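Local coordinates for protein putative nucleotidyltransferase (Sulfolobus solfataricus P2, PDB 2RFF) that probably transfers nucleotidyl groups to an acceptor, as members of the nucleotidyltransferase superfamily do, though its own substrate remains unassigned, at residues Pro31-Val36 and Phe57-Ile62; Ile13-Leu18 and Ser51-Leu56; Met2-Ser7 and Gly45-Thr50. One frame throughout, in Å; residues are numbered along the deposited sequence. Where two conformers were deposited one is given.

Contact 1 of 3, residues Pro31-Val36 and Phe57-Ile62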
ATOM      1  N   PRO A  31      -7.366  -4.022  14.129  1.00 14.83           N
ATOM      2  CA  PRO A  31      -7.321  -2.762  14.863  1.00 14.79           C
ATOM      3  C   PRO A  31      -5.921  -2.160  14.952  1.00 13.47           C
ATOM      4  O   PRO A  31      -5.819  -0.952  15.019  1.00 14.57           O
ATOM      5  CB  PRO A  31      -7.859  -3.142  16.257  1.00 15.31           C
ATOM      6  CG  PRO A  31      -8.705  -4.311  16.033  1.00 17.69           C
ATOM      7  CD  PRO A  31      -8.000  -5.074  14.957  1.00 15.49           C
ATOM      8  N   ASN A  32      -4.887  -2.998  14.911  1.00 11.89           N
ATOM      9  CA  ASN A  32      -3.469  -2.570  14.962  1.00 12.42           C
ATOM     10  C   ASN A  32      -2.855  -2.102  13.624  1.00 12.68           C
ATOM     11  O   ASN A  32      -1.715  -1.667  13.609  1.00 13.80           O
ATOM     12  CB  ASN A  32      -2.556  -3.598  15.652  1.00 13.71           C
ATOM     13  CG  ASN A  32      -2.521  -4.967  14.954  1.00 11.92           C
ATOM     14  OD1 ASN A  32      -3.537  -5.403  14.395  1.00 15.87           O
ATOM     15  ND2 ASN A  32      -1.396  -5.672  15.029  1.00 17.66           N
ATOM     16  N   LEU A  33      -3.589  -2.175  12.511  1.00 10.91           N
ATOM     17  CA  LEU A  33      -3.129  -1.555  11.257  1.00 10.64           C
ATOM     18  C   LEU A  33      -3.145  -0.050  11.527  1.00 11.04           C
ATOM     19  O   LEU A  33      -4.170   0.500  11.909  1.00 11.07           O
ATOM     20  CB  LEU A  33      -4.028  -1.858  10.063  1.00 10.15           C
ATOM     21  CG  LEU A  33      -3.443  -1.266   8.756  1.00  9.65           C
ATOM     22  CD1 LEU A  33      -2.254  -2.057   8.257  1.00  8.90           C
ATOM     23  CD2 LEU A  33      -4.518  -1.257   7.718  1.00 10.58           C
ATOM     24  N   GLU A  34      -2.000   0.595  11.324  1.00 11.98           N
ATOM     25  CA  GLU A  34      -1.842   2.011  11.658  1.00 10.50           C
ATOM     26  C   GLU A  34      -1.670   2.924  10.465  1.00 10.85           C
ATOM     27  O   GLU A  34      -2.192   4.042  10.460  1.00 10.69           O
ATOM     28  CB  GLU A  34      -0.712   2.192  12.690  1.00 11.40           C
ATOM     29  CG  GLU A  34      -0.367   3.605  13.038  1.00 14.02           C
ATOM     30  CD  GLU A  34      -1.547   4.456  13.536  1.00 17.10           C
ATOM     31  OE1 GLU A  34      -2.545   3.910  14.033  1.00 19.21           O
ATOM     32  OE2 GLU A  34      -1.435   5.707  13.461  1.00 16.11           O
ATOM     33  N   GLU A  35      -0.886   2.490   9.493  1.00 11.25           N
ATOM     34  CA  GLU A  35      -0.589   3.274   8.303  1.00 12.83           C
ATOM     35  C   GLU A  35      -0.448   2.345   7.125  1.00 11.89           C
ATOM     36  O   GLU A  35      -0.057   1.185   7.288  1.00 11.21           O
ATOM     37  CB  GLU A  35       0.730   4.068   8.432  1.00 15.89           C
ATOM     38  CG  GLU A  35       0.688   5.214   9.437  1.00 16.98           C
ATOM     39  CD  GLU A  35       2.001   5.836   9.816  1.00 17.32           C
ATOM     40  OE1 GLU A  35       3.087   5.454   9.339  1.00 18.90           O
ATOM     41  OE2 GLU A  35       1.925   6.777  10.606  1.00 24.92           O
ATOM     42  N   VAL A  36      -0.758   2.890   5.955  1.00  9.31           N
ATOM     43  CA  VAL A  36      -0.473   2.211   4.698  1.00  9.80           C
ATOM     44  C   VAL A  36       0.204   3.219   3.789  1.00  9.53           C
ATOM     45  O   VAL A  36      -0.225   4.375   3.694  1.00 11.23           O
ATOM     46  CB  VAL A  36      -1.717   1.615   4.025  1.00  9.72           C
ATOM     47  CG1 VAL A  36      -1.438   0.997   2.608  1.00 10.22           C
ATOM     48  CG2 VAL A  36      -2.350   0.584   4.917  1.00 10.03           C
ATOM     49  N   PHE A  57       1.987  -2.217   4.304  1.00 10.18           N
ATOM     50  CA  PHE A  57       1.075  -2.222   5.447  1.00  8.62           C
ATOM     51  C   PHE A  57       1.939  -2.063   6.706  1.00  9.42           C
ATOM     52  O   PHE A  57       2.862  -2.861   6.910  1.00 11.03           O
ATOM     53  CB  PHE A  57       0.308  -3.532   5.521  1.00  9.54           C
ATOM     54  CG  PHE A  57      -0.543  -3.827   4.356  1.00 10.67           C
ATOM     55  CD1 PHE A  57      -1.830  -3.361   4.337  1.00  9.50           C
ATOM     56  CD2 PHE A  57      -0.072  -4.576   3.303  1.00  9.61           C
ATOM     57  CE1 PHE A  57      -2.673  -3.649   3.301  1.00 10.18           C
ATOM     58  CE2 PHE A  57      -0.936  -4.893   2.238  1.00 11.42           C
ATOM     59  CZ  PHE A  57      -2.212  -4.414   2.232  1.00 11.84           C
ATOM     60  N   VAL A  58       1.567  -1.127   7.562  1.00  9.66           N
ATOM     61  CA  VAL A  58       2.339  -0.804   8.793  1.00  8.99           C
ATOM     62  C   VAL A  58       1.429  -1.043   9.990  1.00 10.40           C
ATOM     63  O   VAL A  58       0.407  -0.400  10.103  1.00 12.84           O
ATOM     64  CB  VAL A  58       2.941   0.624   8.851  1.00  8.65           C
ATOM     65  CG1 VAL A  58       3.802   0.855  10.143  1.00 10.68           C
ATOM     66  CG2 VAL A  58       3.760   0.849   7.615  1.00 11.11           C
ATOM     67  N   PHE A  59       1.786  -2.025  10.817  1.00  9.23           N
ATOM     68  CA  PHE A  59       1.007  -2.443  11.983  1.00 10.95           C
ATOM     69  C   PHE A  59       1.716  -2.126  13.268  1.00 12.51           C
ATOM     70  O   PHE A  59       2.920  -2.157  13.310  1.00 12.80           O
ATOM     71  CB  PHE A  59       0.789  -3.966  12.008  1.00 11.81           C
ATOM     72  CG  PHE A  59      -0.064  -4.514  10.880  1.00 11.53           C
ATOM     73  CD1 PHE A  59       0.485  -4.817   9.651  1.00 10.15           C
ATOM     74  CD2 PHE A  59      -1.412  -4.850  11.088  1.00 11.47           C
ATOM     75  CE1 PHE A  59      -0.316  -5.405   8.610  1.00 11.50           C
ATOM     76  CE2 PHE A  59      -2.211  -5.389  10.062  1.00 13.77           C
ATOM     77  CZ  PHE A  59      -1.653  -5.672   8.836  1.00 13.19           C
ATOM     78  N   LYS A  60       0.946  -1.852  14.311  1.00 13.16           N
ATOM     79  CA  LYS A  60       1.517  -1.702  15.657  1.00 16.00           C
ATOM     80  C   LYS A  60       1.662  -3.078  16.296  1.00 15.87           C
ATOM     81  O   LYS A  60       0.861  -3.958  16.053  1.00 16.32           O
ATOM     82  CB  LYS A  60       0.622  -0.818  16.540  1.00 17.78           C
ATOM     83  CG  LYS A  60       0.469   0.559  15.946  1.00 22.47           C
ATOM     84  CD  LYS A  60       0.020   1.640  16.911  1.00 23.61           C
ATOM     85  CE  LYS A  60      -1.462   1.746  17.061  1.00 28.75           C
ATOM     86  NZ  LYS A  60      -1.830   2.955  17.928  1.00 29.24           N
ATOM     87  N   GLY A  61       2.725  -3.263  17.075  1.00 15.76           N
ATOM     88  CA  GLY A  61       2.923  -4.451  17.896  1.00 15.36           C
ATOM     89  C   GLY A  61       3.217  -5.773  17.214  1.00 17.03           C
ATOM     90  O   GLY A  61       2.860  -6.827  17.759  1.00 19.08           O
ATOM     91  N   ILE A  62       3.850  -5.752  16.041  1.00 15.57           N
ATOM     92  CA  ILE A  62       4.209  -7.009  15.325  1.00 14.30           C
ATOM     93  C   ILE A  62       5.719  -7.204  15.184  1.00 15.56           C
ATOM     94  O   ILE A  62       6.149  -8.004  14.379  1.00 15.80           O
ATOM     95  CB  ILE A  62       3.497  -7.132  13.936  1.00 14.21           C
ATOM     96  CG1 ILE A  62       3.967  -6.049  12.963  1.00 15.47           C
ATOM     97  CG2 ILE A  62       1.987  -7.042  14.116  1.00 15.05           C
ATOM     98  CD1 ILE A  62       3.701  -6.384  11.492  1.00 15.67           C
TER
HETATM   99  O   HOH W   1      -4.244   3.773  16.141  1.00 25.18           O
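With CG of Leu-33 anti to the backbone N (chi1 -176°), the side chain leans over the Phe-59 ring and lays methyl CD1 on its face like a knob over a plate, 3.6 Å above the ring plane and over its centre, a CH-pi contact. The same methyl also meets Phe-57, at the ring edge and at CB, 4.0 Å from Phe-57 CB, and so fills the notch between the two aromatics. A branched aliphatic tip suits this spot, because it serves two flat rings at once. Further along, CG2 of Val-36 lies beside Phe-57. The strands run antiparallel and carry a classic beta bulge: Glu-34 N and Glu-35 N both donate to Val-58 O, at 2.9 Å and 3.2 Å respectively. The extra residue turns Glu-34 toward the partner strand, where its CB rests against Lys-60 CG (3.8 Å). The charged ends stay apart, linked by a water between Glu-34 OE1 and Lys-60 NZ, while Glu-34 OE2 pairs with Lys-103. Where strand gives way to loop, Asn-32 O accepts a hydrogen bond from Lys-60 N, and Asn-32 ND2 returns one to Lys-60 O (3.0 Å), almost straight along the carbonyl and close to the amide plane.

Contact 2 of 3, residues Ile13-Leu18 and Ser51-Leu56; sequences IRMLKL and SDIDIL
Ser-51 O meets two different groups: Arg-42 NH2 donates a hydrogen bond to it, and the selenium of Met-15 comes within 3.7 Å, a contact without a hydrogen bond. Met-15 is a selenomethionine modelled in two conformers, so its outer contacts hold for the one described. In that conformer chi2 is -100° and the chain bends, bringing SE past the backbone of residues 51 to 53, 3.9 Å from Ile-53 N, while methyl CE comes 4.0 Å from Ile-53 CG2. The Met-15 and Ile-53 side chains slide past one another in opposite directions, with their CB atoms 4.1 Å apart. A long, flexible, apolar chain suits this place, as it can follow the uneven surface where loop becomes strand.

Ile-53 sends its other branch to the helix. CG1 stands anti to the backbone N (chi1 -172°), and beyond it CD1 lies 3.7 Å from Met-15 O and 4.0 Å from Leu-16 CD2, the leucine crossing it at about a right angle. Thus helix 6-29 packs on the start of strand 53-59, helix against sheet. The sequence Asp-Ile-Asp-Ile here fits the acidic signature of the nucleotidyltransferase superfamily, whose carboxylates bind metal ions in relatives; for Asp-52 and Asp-54 such a role is only inferred. Asp-52 turns its CB away from the helix and Asp-54 makes no contact with it, whereas Ile-53 between them points its CB at the helix. Ile-53 is also covered by Ile-38, Val-82 and Arg-42, which suits a beta-branched residue in a buried strand. Ser-51 OG turns back instead, accepting a bond from Leu-48 N.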
ATOM      1  N   ILE A  13      -5.314   5.749 -11.490  1.00 14.97           N
ATOM      2  CA  ILE A  13      -6.620   5.877 -10.856  1.00 16.35           C
ATOM      3  C   ILE A  13      -7.172   4.503 -10.479  1.00 14.92           C
ATOM      4  O   ILE A  13      -7.544   4.263  -9.327  1.00 14.20           O
ATOM      5  CB  ILE A  13      -7.626   6.659 -11.749  1.00 16.01           C
ATOM      6  CG1 ILE A  13      -7.135   8.095 -11.950  1.00 18.38           C
ATOM      7  CG2 ILE A  13      -9.007   6.729 -11.114  1.00 17.60           C
ATOM      8  CD1 ILE A  13      -7.857   8.870 -13.027  1.00 18.00           C
ATOM      9  N   ARG A  14      -7.179   3.579 -11.435  1.00 14.96           N
ATOM     10  CA  ARG A  14      -7.658   2.235 -11.201  1.00 15.48           C
ATOM     11  C   ARG A  14      -6.876   1.494 -10.100  1.00 13.77           C
ATOM     12  O   ARG A  14      -7.455   0.847  -9.227  1.00 12.47           O
ATOM     13  CB  ARG A  14      -7.595   1.458 -12.526  1.00 17.59           C
ATOM     14  CG  ARG A  14      -8.051   0.066 -12.491  1.00 20.36           C
ATOM     15  CD  ARG A  14      -8.132  -0.515 -13.883  1.00 22.04           C
ATOM     16  NE  ARG A  14      -6.825  -0.574 -14.550  1.00 26.15           N
ATOM     17  CZ  ARG A  14      -6.401   0.143 -15.615  1.00 27.39           C
ATOM     18  NH1 ARG A  14      -7.140   1.060 -16.246  1.00 27.38           N
ATOM     19  NH2 ARG A  14      -5.173  -0.070 -16.061  1.00 27.64           N
HETATM   20  N   MSE A  15      -5.558   1.666 -10.089  1.00 13.58           N
HETATM   21  CA  MSE A  15      -4.689   0.952  -9.123  0.50 15.13           C
HETATM   22  C   MSE A  15      -4.828   1.521  -7.711  1.00 12.68           C
HETATM   23  O   MSE A  15      -4.819   0.772  -6.750  1.00 12.51           O
HETATM   24  CB  MSE A  15      -3.235   0.921  -9.587  0.50 15.00           C
HETATM   25  CG  MSE A  15      -2.974   0.050 -10.805  0.50 16.17           C
HETATM   26 SE   MSE A  15      -2.247  -1.690 -10.477  0.60 19.43          SE
HETATM   27  CE  MSE A  15      -3.704  -2.545  -9.602  0.80 18.26           C
ATOM     28  N   LEU A  16      -5.013   2.819  -7.620  1.00 12.51           N
ATOM     29  CA  LEU A  16      -5.222   3.468  -6.323  1.00 12.30           C
ATOM     30  C   LEU A  16      -6.587   3.045  -5.762  1.00 11.85           C
ATOM     31  O   LEU A  16      -6.718   2.808  -4.563  1.00 14.20           O
ATOM     32  CB  LEU A  16      -5.085   4.993  -6.416  1.00 11.85           C
ATOM     33  CG  LEU A  16      -3.670   5.516  -6.617  1.00 11.84           C
ATOM     34  CD1 LEU A  16      -3.647   6.994  -7.041  1.00 16.02           C
ATOM     35  CD2 LEU A  16      -2.719   5.316  -5.393  1.00 13.56           C
ATOM     36  N   LYS A  17      -7.594   2.920  -6.635  1.00 12.01           N
ATOM     37  CA  LYS A  17      -8.904   2.479  -6.188  0.50 13.00           C
ATOM     38  C   LYS A  17      -8.878   1.004  -5.708  1.00 12.37           C
ATOM     39  O   LYS A  17      -9.518   0.683  -4.713  1.00 13.65           O
ATOM     40  CB  LYS A  17      -9.953   2.797  -7.235  0.50 12.99           C
ATOM     41  CG  LYS A  17     -10.211   4.319  -7.368  0.50 16.77           C
ATOM     42  CD  LYS A  17     -11.216   4.642  -8.496  0.50 16.05           C
ATOM     43  CE  LYS A  17     -11.495   6.137  -8.696  0.50 17.46           C
ATOM     44  NZ  LYS A  17     -12.386   6.332  -9.912  0.50 20.06           N
ATOM     45  N   LEU A  18      -8.127   0.128  -6.387  1.00 10.37           N
ATOM     46  CA  LEU A  18      -7.950  -1.237  -5.937  1.00 11.45           C
ATOM     47  C   LEU A  18      -7.230  -1.273  -4.581  1.00  9.90           C
ATOM     48  O   LEU A  18      -7.673  -2.005  -3.693  1.00 11.67           O
ATOM     49  CB  LEU A  18      -7.178  -2.067  -6.937  1.00 10.87           C
ATOM     50  CG  LEU A  18      -6.813  -3.499  -6.537  1.00 12.58           C
ATOM     51  CD1 LEU A  18      -8.035  -4.322  -6.129  1.00 15.69           C
ATOM     52  CD2 LEU A  18      -5.990  -4.132  -7.620  1.00 14.34           C
ATOM     53  N   SER A  51       2.338  -1.249 -14.851  1.00 13.08           N
ATOM     54  CA  SER A  51       3.018  -1.439 -13.579  1.00 13.88           C
ATOM     55  C   SER A  51       2.094  -1.915 -12.483  1.00 12.66           C
ATOM     56  O   SER A  51       0.885  -1.604 -12.474  1.00 13.28           O
ATOM     57  CB  SER A  51       3.688  -0.141 -13.110  1.00 15.34           C
ATOM     58  OG  SER A  51       4.674   0.305 -14.015  1.00 14.84           O
ATOM     59  N   ASP A  52       2.650  -2.740 -11.589  1.00 11.65           N
ATOM     60  CA  ASP A  52       1.836  -3.151 -10.450  0.50 13.07           C
ATOM     61  C   ASP A  52       1.763  -1.970  -9.485  1.00 12.31           C
ATOM     62  O   ASP A  52       2.314  -0.880  -9.755  1.00 12.63           O
ATOM     63  CB  ASP A  52       2.353  -4.433  -9.796  0.50 13.56           C
ATOM     64  CG  ASP A  52       3.724  -4.293  -9.218  0.50 13.70           C
ATOM     65  OD1 ASP A  52       4.267  -3.167  -9.170  0.50 18.93           O
ATOM     66  OD2 ASP A  52       4.254  -5.345  -8.819  0.50 16.79           O
ATOM     67  N   ILE A  53       1.008  -2.149  -8.411  1.00 11.61           N
ATOM     68  CA  ILE A  53       1.004  -1.140  -7.333  1.00 11.63           C
ATOM     69  C   ILE A  53       1.579  -1.882  -6.110  1.00 12.34           C
ATOM     70  O   ILE A  53       1.231  -3.037  -5.822  1.00 13.26           O
ATOM     71  CB  ILE A  53      -0.346  -0.451  -7.070  1.00 12.21           C
ATOM     72  CG1 ILE A  53      -0.148   0.699  -6.078  1.00 13.29           C
ATOM     73  CG2 ILE A  53      -1.384  -1.409  -6.498  1.00 13.12           C
ATOM     74  CD1 ILE A  53      -1.320   1.673  -6.071  1.00 13.21           C
ATOM     75  N   ASP A  54       2.488  -1.220  -5.405  1.00 11.67           N
ATOM     76  CA  ASP A  54       3.163  -1.785  -4.238  1.00 11.24           C
ATOM     77  C   ASP A  54       2.630  -1.137  -2.975  1.00  9.92           C
ATOM     78  O   ASP A  54       2.676   0.094  -2.842  1.00  9.62           O
ATOM     79  CB  ASP A  54       4.657  -1.552  -4.367  1.00 10.94           C
ATOM     80  CG  ASP A  54       5.258  -2.277  -5.531  1.00 13.70           C
ATOM     81  OD1 ASP A  54       4.906  -3.441  -5.787  1.00 14.76           O
ATOM     82  OD2 ASP A  54       6.106  -1.703  -6.226  1.00 14.63           O
ATOM     83  N   ILE A  55       2.154  -1.979  -2.050  1.00 11.17           N
ATOM     84  CA  ILE A  55       1.481  -1.530  -0.849  1.00 11.61           C
ATOM     85  C   ILE A  55       2.265  -1.955   0.372  1.00 10.75           C
ATOM     86  O   ILE A  55       2.543  -3.133   0.543  1.00 11.66           O
ATOM     87  CB  ILE A  55       0.054  -2.108  -0.767  1.00 11.88           C
ATOM     88  CG1 ILE A  55      -0.759  -1.748  -2.032  1.00 12.11           C
ATOM     89  CG2 ILE A  55      -0.651  -1.556   0.506  1.00 13.15           C
ATOM     90  CD1 ILE A  55      -2.161  -2.345  -1.971  1.00 13.85           C
ATOM     91  N   LEU A  56       2.610  -0.985   1.218  1.00 11.34           N
ATOM     92  CA  LEU A  56       3.281  -1.225   2.500  1.00 10.42           C
ATOM     93  C   LEU A  56       2.238  -1.111   3.606  1.00  9.10           C
ATOM     94  O   LEU A  56       1.685  -0.032   3.813  1.00 10.01           O
ATOM     95  CB  LEU A  56       4.429  -0.241   2.736  1.00 10.21           C
ATOM     96  CG  LEU A  56       4.997  -0.242   4.155  1.00  9.91           C
ATOM     97  CD1 LEU A  56       5.516  -1.627   4.520  1.00 10.25           C
ATOM     98  CD2 LEU A  56       6.019   0.865   4.324  1.00 11.74           C
TER

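Contact 3 of 3, residues Met2-Ser7 and Gly45-Thr50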
HETATM    1  N   MSE A   2       1.883  17.601 -19.625  1.00 32.75           N
HETATM    2  CA  MSE A   2       1.446  16.190 -19.406  0.50 31.95           C
HETATM    3  C   MSE A   2       2.479  15.117 -19.793  1.00 30.82           C
HETATM    4  O   MSE A   2       2.469  14.553 -20.903  1.00 32.65           O
HETATM    5  CB  MSE A   2       0.117  15.839 -20.126  0.50 32.89           C
HETATM    6  CG  MSE A   2      -1.182  16.571 -19.712  0.50 35.55           C
HETATM    7 SE   MSE A   2      -1.914  16.450 -17.844  0.38 40.53          SE
HETATM    8  CE  MSE A   2      -0.558  17.478 -16.880  0.50 37.48           C
ATOM      9  N   GLY A   3       3.369  14.825 -18.842  1.00 26.21           N
ATOM     10  CA  GLY A   3       4.367  13.782 -19.009  1.00 23.09           C
ATOM     11  C   GLY A   3       3.814  12.365 -18.958  1.00 21.68           C
ATOM     12  O   GLY A   3       4.497  11.444 -19.387  1.00 21.05           O
ATOM     13  N   LYS A   4       2.612  12.178 -18.384  1.00 21.67           N
ATOM     14  CA  LYS A   4       1.917  10.888 -18.343  0.50 22.70           C
ATOM     15  C   LYS A   4       0.744  10.961 -19.321  1.00 22.69           C
ATOM     16  O   LYS A   4      -0.010  11.944 -19.326  1.00 24.84           O
ATOM     17  CB  LYS A   4       1.394  10.590 -16.937  0.50 22.81           C
ATOM     18  CG  LYS A   4       2.480  10.383 -15.888  0.50 23.31           C
ATOM     19  CD  LYS A   4       3.168   9.051 -16.070  0.50 23.46           C
ATOM     20  CE  LYS A   4       4.339   8.933 -15.147  0.50 22.48           C
ATOM     21  NZ  LYS A   4       5.036   7.640 -15.366  0.50 21.17           N
ATOM     22  N   GLY A   5       0.583   9.934 -20.134  1.00 22.71           N
ATOM     23  CA  GLY A   5      -0.484   9.878 -21.079  1.00 21.77           C
ATOM     24  C   GLY A   5      -1.722   9.333 -20.427  1.00 20.80           C
ATOM     25  O   GLY A   5      -1.731   8.916 -19.266  1.00 21.46           O
ATOM     26  N   LYS A   6      -2.757   9.254 -21.239  1.00 21.38           N
ATOM     27  CA  LYS A   6      -4.085   8.819 -20.816  1.00 22.43           C
ATOM     28  C   LYS A   6      -4.116   7.409 -20.211  1.00 19.39           C
ATOM     29  O   LYS A   6      -4.755   7.183 -19.182  1.00 17.32           O
ATOM     30  CB  LYS A   6      -4.993   8.933 -22.035  1.00 23.42           C
ATOM     31  CG  LYS A   6      -6.458   8.783 -21.812  1.00 27.08           C
ATOM     32  CD  LYS A   6      -7.275   9.174 -23.082  1.00 26.70           C
ATOM     33  CE  LYS A   6      -7.222  10.695 -23.432  1.00 30.72           C
ATOM     34  NZ  LYS A   6      -8.198  11.070 -24.529  1.00 32.27           N
ATOM     35  N   SER A   7      -3.385   6.478 -20.815  1.00 16.25           N
ATOM     36  CA  SER A   7      -3.394   5.097 -20.364  1.00 16.51           C
ATOM     37  C   SER A   7      -2.707   4.974 -19.010  1.00 15.77           C
ATOM     38  O   SER A   7      -3.227   4.301 -18.118  1.00 16.19           O
ATOM     39  CB  SER A   7      -2.746   4.172 -21.399  1.00 16.35           C
ATOM     40  OG  SER A   7      -2.816   2.839 -20.974  1.00 18.84           O
ATOM     41  N   GLY A  45       6.793   7.897  -9.524  1.00 13.62           N
ATOM     42  CA  GLY A  45       6.399   8.512 -10.786  1.00 15.63           C
ATOM     43  C   GLY A  45       6.901   7.799 -12.020  1.00 16.52           C
ATOM     44  O   GLY A  45       6.366   8.068 -13.103  1.00 18.65           O
ATOM     45  N   ASP A  46       7.849   6.867 -11.888  1.00 14.98           N
ATOM     46  CA  ASP A  46       8.461   6.156 -13.039  1.00 17.25           C
ATOM     47  C   ASP A  46       7.705   4.892 -13.465  1.00 17.13           C
ATOM     48  O   ASP A  46       8.310   3.909 -13.863  1.00 18.81           O
ATOM     49  CB  ASP A  46       9.943   5.855 -12.770  1.00 20.08           C
ATOM     50  CG  ASP A  46      10.170   4.959 -11.581  1.00 21.63           C
ATOM     51  OD1 ASP A  46       9.437   5.098 -10.611  1.00 21.43           O
ATOM     52  OD2 ASP A  46      11.072   4.108 -11.599  1.00 25.76           O
ATOM     53  N   TYR A  47       6.380   4.936 -13.374  1.00 15.19           N
ATOM     54  CA  TYR A  47       5.526   3.804 -13.694  1.00 14.34           C
ATOM     55  C   TYR A  47       5.051   3.844 -15.117  1.00 15.49           C
ATOM     56  O   TYR A  47       5.028   4.897 -15.767  1.00 16.70           O
ATOM     57  CB  TYR A  47       4.304   3.748 -12.766  1.00 13.76           C
ATOM     58  CG  TYR A  47       3.305   4.892 -12.877  1.00 14.83           C
ATOM     59  CD1 TYR A  47       2.235   4.834 -13.777  1.00 14.90           C
ATOM     60  CD2 TYR A  47       3.401   6.014 -12.068  1.00 14.33           C
ATOM     61  CE1 TYR A  47       1.319   5.857 -13.886  1.00 15.25           C
ATOM     62  CE2 TYR A  47       2.463   7.047 -12.161  1.00 14.26           C
ATOM     63  CZ  TYR A  47       1.417   6.965 -13.086  1.00 14.35           C
ATOM     64  OH  TYR A  47       0.516   8.019 -13.148  1.00 16.82           O
ATOM     65  N   LEU A  48       4.652   2.656 -15.559  1.00 14.78           N
ATOM     66  CA  LEU A  48       4.035   2.429 -16.847  1.00 14.38           C
ATOM     67  C   LEU A  48       2.583   2.125 -16.582  1.00 14.62           C
ATOM     68  O   LEU A  48       2.209   1.776 -15.460  1.00 14.38           O
ATOM     69  CB  LEU A  48       4.656   1.214 -17.503  1.00 16.22           C
ATOM     70  CG  LEU A  48       6.118   1.307 -17.954  1.00 17.27           C
ATOM     71  CD1 LEU A  48       6.683  -0.054 -18.371  1.00 20.55           C
ATOM     72  CD2 LEU A  48       6.248   2.289 -19.093  1.00 23.69           C
ATOM     73  N   ASP A  49       1.761   2.153 -17.630  1.00 14.71           N
ATOM     74  CA  ASP A  49       0.354   1.762 -17.474  1.00 14.32           C
ATOM     75  C   ASP A  49       0.185   0.298 -16.982  1.00 12.75           C
ATOM     76  O   ASP A  49      -0.780  -0.021 -16.314  1.00 17.22           O
ATOM     77  CB  ASP A  49      -0.488   2.018 -18.747  1.00 15.40           C
ATOM     78  CG  ASP A  49       0.016   1.278 -19.987  1.00 17.06           C
ATOM     79  OD1 ASP A  49       1.101   0.682 -19.999  1.00 17.36           O
ATOM     80  OD2 ASP A  49      -0.714   1.325 -21.003  1.00 21.54           O
ATOM     81  N   THR A  50       1.145  -0.563 -17.284  1.00 12.93           N
ATOM     82  CA  THR A  50       1.150  -1.976 -16.874  1.00 14.35           C
ATOM     83  C   THR A  50       1.803  -2.270 -15.501  1.00 14.24           C
ATOM     84  O   THR A  50       1.868  -3.421 -15.042  1.00 16.05           O
ATOM     85  CB  THR A  50       1.931  -2.814 -17.936  1.00 15.15           C
ATOM     86  OG1 THR A  50       3.210  -2.208 -18.164  1.00 18.56           O
ATOM     87  CG2 THR A  50       1.155  -2.857 -19.266  1.00 16.18           C
TER
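Lys-4 lays the end of its side chain over one face of Tyr-47, with NZ 3.9 Å above the ring plane and over its centre, a cation-pi contact in which the ammonium group would be favoured by the ring's electrons. The methylenes follow the same face: CE is 4.0 Å from Tyr-47 CE2, and CD is 4.0 Å from Tyr-47 CZ. NZ then donates to Gly-45 O at 2.7 Å, the nitrogen tilted 19° from the carbonyl plane, and Tyr-47 O lies 2.8 Å from NZ. This is the close-fitting part of the contact, and lysine suits it by joining a greasy stem to a charge that carbonyl oxygens can face. Lys-4 was deposited in two conformers, so these details belong to one of them. Gly-45, the first residue to leave the preceding helix, has a positive phi, and at its backbone angles a CB would press on the preceding carbonyl, so glycine fits.

The other touching point is thinner and lies toward solvent. Exposed Ser-7 donates through OG to Asp-49 OD2 at 2.6 Å, on the anti lone pair, away from the other carboxylate oxygen. OG is put there by its position anti to the backbone N (chi1 -177°). A short serine and a short acid bridge the gap with a single bond. Gly-5 is the N-cap of helix 6-29, so the contact joins the beginning of that helix to the loop leading from helix 41-44 to strand 53-59, with Tyr-47 tucked against Ala-8, Ile-9 and Gln-12 of the first helix and Ser-41 and Arg-42 of the second.

The three contacts run in a row. Along the chain come residues 2-7, 13-18 and 31-36, then 45-50, 51-56 and 57-62, so the partners follow in the same order, contact 3, contact 2, contact 1. Contacts 2 and 3 share helix 6-29, with centres about 13 Å apart; contacts 1 and 2 share strand 53-59, with centres about 19 Å apart, and meet where Val-36 CG1 lies 3.4 Å from Ile-55 CG2. Contacts 1 and 3 are about 30 Å apart between centres. Contact 3 joins the start of helix 6-29 to the loop before strand 53-59, contact 2 lays the helix on the start of that strand, and contact 1 pairs its far end with strand 33-39.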